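Local coordinates for protein nucleoside-diphosphate sugar epimerase (SulA family) (Corynebacterium glutamicum, PDB 3OH8) that probably acts as an NAD(P)-dependent epimerase on nucleoside-diphosphate sugars, although its substrate and precise reaction are not established, at residues D65-L70 with N89-H94. Numbering follows the deposited sequence.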
loop_
_atom_site.group_PDB
_atom_site.type_symbol
_atom_site.label_atom_id
_atom_site.label_comp_id
_atom_site.label_asym_id
_atom_site.label_seq_id
_atom_site.Cartn_x
_atom_site.Cartn_y
_atom_site.Cartn_z
ATOM N N ASP A 65 -17.526 -19.600 2.720
ATOM C CA ASP A 65 -18.699 -20.456 2.881
ATOM C C ASP A 65 -19.305 -20.800 1.526
ATOM O O ASP A 65 -19.791 -19.922 0.804
ATOM C CB ASP A 65 -19.724 -19.754 3.766
ATOM C CG ASP A 65 -20.947 -20.613 4.042
ATOM O OD1 ASP A 65 -21.017 -21.739 3.506
ATOM O OD2 ASP A 65 -21.830 -20.150 4.786
ATOM N N LEU A 66 -19.275 -22.082 1.177
ATOM C CA LEU A 66 -19.774 -22.526 -0.123
ATOM C C LEU A 66 -21.230 -22.122 -0.298
ATOM O O LEU A 66 -21.647 -21.738 -1.383
ATOM C CB LEU A 66 -19.642 -24.045 -0.263
ATOM C CG LEU A 66 -19.455 -24.618 -1.673
ATOM C CD1 LEU A 66 -20.122 -25.979 -1.769
ATOM C CD2 LEU A 66 -20.004 -23.687 -2.738
ATOM N N SER A 67 -21.997 -22.193 0.782
ATOM C CA SER A 67 -23.419 -21.885 0.712
ATOM C C SER A 67 -23.653 -20.404 0.432
ATOM O O SER A 67 -24.745 -20.014 0.026
ATOM C CB SER A 67 -24.128 -22.298 2.005
ATOM O OG SER A 67 -23.855 -21.386 3.056
ATOM N N GLY A 68 -22.627 -19.584 0.649
ATOM C CA GLY A 68 -22.744 -18.154 0.429
ATOM C C GLY A 68 -21.943 -17.693 -0.774
ATOM O O GLY A 68 -21.463 -16.551 -0.839
ATOM N N PHE A 69 -21.791 -18.594 -1.733
ATOM C CA PHE A 69 -21.053 -18.297 -2.946
ATOM C C PHE A 69 -21.971 -18.338 -4.168
ATOM O O PHE A 69 -22.782 -19.246 -4.311
ATOM C CB PHE A 69 -19.931 -19.306 -3.128
ATOM C CG PHE A 69 -19.140 -19.110 -4.386
ATOM C CD1 PHE A 69 -18.183 -18.101 -4.471
ATOM C CD2 PHE A 69 -19.342 -19.933 -5.481
ATOM C CE1 PHE A 69 -17.445 -17.924 -5.622
ATOM C CE2 PHE A 69 -18.609 -19.754 -6.650
ATOM C CZ PHE A 69 -17.659 -18.752 -6.720
ATOM N N LEU A 70 -21.853 -17.338 -5.032
ATOM C CA LEU A 70 -22.444 -17.400 -6.361
ATOM C C LEU A 70 -21.429 -16.814 -7.314
ATOM O O LEU A 70 -21.091 -15.631 -7.218
ATOM C CB LEU A 70 -23.750 -16.610 -6.438
ATOM C CG LEU A 70 -24.453 -16.636 -7.804
ATOM C CD1 LEU A 70 -24.586 -18.060 -8.346
ATOM C CD2 LEU A 70 -25.816 -15.967 -7.732
ATOM N N ASN A 89 -18.000 -15.389 15.710
ATOM C CA ASN A 89 -19.368 -15.406 15.222
ATOM C C ASN A 89 -19.514 -14.381 14.099
ATOM O O ASN A 89 -20.523 -13.684 13.983
ATOM C CB ASN A 89 -20.337 -15.115 16.364
ATOM C CG ASN A 89 -21.641 -15.880 16.229
ATOM O OD1 ASN A 89 -21.762 -17.011 16.701
ATOM N ND2 ASN A 89 -22.622 -15.267 15.580
ATOM N N TRP A 90 -18.480 -14.307 13.275
ATOM C CA TRP A 90 -18.373 -13.309 12.224
ATOM C C TRP A 90 -18.854 -13.896 10.902
ATOM O O TRP A 90 -18.419 -14.972 10.494
ATOM C CB TRP A 90 -16.910 -12.857 12.127
ATOM C CG TRP A 90 -16.578 -11.917 10.998
ATOM C CD1 TRP A 90 -16.225 -12.260 9.721
ATOM C CD2 TRP A 90 -16.538 -10.488 11.054
ATOM N NE1 TRP A 90 -15.971 -11.129 8.979
ATOM C CE2 TRP A 90 -16.159 -10.029 9.775
ATOM C CE3 TRP A 90 -16.786 -9.551 12.061
ATOM C CZ2 TRP A 90 -16.020 -8.676 9.478
ATOM C CZ3 TRP A 90 -16.656 -8.209 11.763
ATOM C CH2 TRP A 90 -16.273 -7.782 10.481
ATOM N N ARG A 91 -19.763 -13.195 10.232
ATOM C CA ARG A 91 -20.214 -13.643 8.918
ATOM C C ARG A 91 -20.305 -12.454 7.956
ATOM O O ARG A 91 -21.126 -11.560 8.141
ATOM C CB ARG A 91 -21.560 -14.364 9.039
ATOM C CG ARG A 91 -21.858 -15.336 7.913
ATOM C CD ARG A 91 -22.976 -16.318 8.305
ATOM N NE ARG A 91 -23.254 -17.278 7.241
ATOM C CZ ARG A 91 -24.128 -17.066 6.262
ATOM N NH1 ARG A 91 -24.816 -15.929 6.220
ATOM N NH2 ARG A 91 -24.315 -17.989 5.327
ATOM N N HIS A 92 -19.465 -12.460 6.925
ATOM C CA HIS A 92 -19.323 -11.310 6.041
ATOM C C HIS A 92 -19.734 -11.700 4.625
ATOM O O HIS A 92 -19.036 -12.456 3.953
ATOM C CB HIS A 92 -17.860 -10.826 6.077
ATOM C CG HIS A 92 -17.604 -9.577 5.281
ATOM N ND1 HIS A 92 -18.524 -9.034 4.422
ATOM C CD2 HIS A 92 -16.508 -8.776 5.234
ATOM C CE1 HIS A 92 -18.010 -7.944 3.860
ATOM N NE2 HIS A 92 -16.798 -7.767 4.338
ATOM N N VAL A 93 -20.884 -11.200 4.181
ATOM C CA VAL A 93 -21.337 -11.449 2.821
ATOM C C VAL A 93 -20.904 -10.296 1.899
ATOM O O VAL A 93 -21.135 -9.124 2.208
ATOM C CB VAL A 93 -22.877 -11.602 2.747
ATOM C CG1 VAL A 93 -23.316 -11.816 1.301
ATOM C CG2 VAL A 93 -23.349 -12.757 3.633
ATOM N N HIS A 94 -20.274 -10.644 0.778
ATOM C CA HIS A 94 -19.822 -9.669 -0.218
ATOM C C HIS A 94 -20.672 -9.874 -1.464
ATOM O O HIS A 94 -20.539 -10.894 -2.137
ATOM C CB HIS A 94 -18.356 -9.904 -0.622
ATOM C CG HIS A 94 -17.403 -10.032 0.524
ATOM N ND1 HIS A 94 -16.428 -9.094 0.801
ATOM C CD2 HIS A 94 -17.235 -11.023 1.442
ATOM C CE1 HIS A 94 -15.716 -9.489 1.843
ATOM N NE2 HIS A 94 -16.188 -10.652 2.249
#
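Arg91 sends its side chain out with CG opposite the backbone N (chi1 -156°) and continues extended from CG to NE, a course that carries its guanidinium across to Asp65, whose carboxylate is swung to meet it by a CG likewise anti to its own N. The two groups form a single-point salt bridge: Arg91 NH2 donates to Asp65 OD2 over 3.3 Å, a weak hydrogen bond bent to 150° at the proton. Arg91 NE stays 4.0 Å from Asp65 OD2, and the two planes are turned 74° apart, so the paired, coplanar bidentate geometry is not met. The oxygen does lie near the guanidinium plane, at its edge, as does Ser67 OG, which approaches Arg91 NH2 to 4.1 Å without bonding to it.

The carboxylate is positioned from its own side of the contact. Asp65 OD1 accepts from the backbone N of Ser67 at 2.9 Å, making an Asx turn in which the N-H reaches the oxygen from well above the carboxylate plane. The Ser67 hydroxyl lies 2.9 Å from both Asp65 OD1 and Asp65 OD2; either could accept its proton in a weak bond. A backbone bond from Gly68 N to Asp65 O, 2.9 Å long, closes the overlapping 3-10 turn through Leu66 and Ser67. Positive charge from Arg91 probably favours the ionised form of Asp65.

Only 82 Å² is buried in total, consistent with a small, surface-lying contact between loop and strand rather than core packing. The loop joins strands 59-64 and 74-78, while Arg91 belongs to strand 91-99 of the same antiparallel sheet. Strand 74-78 runs between them: Val78 touches both charged side chains, and Thr76 pairs through its backbone with Asp65. On the other side of strand 91-99 lies strand 102-110, where Ser110 and Arg91 are joined by a backbone hydrogen bond.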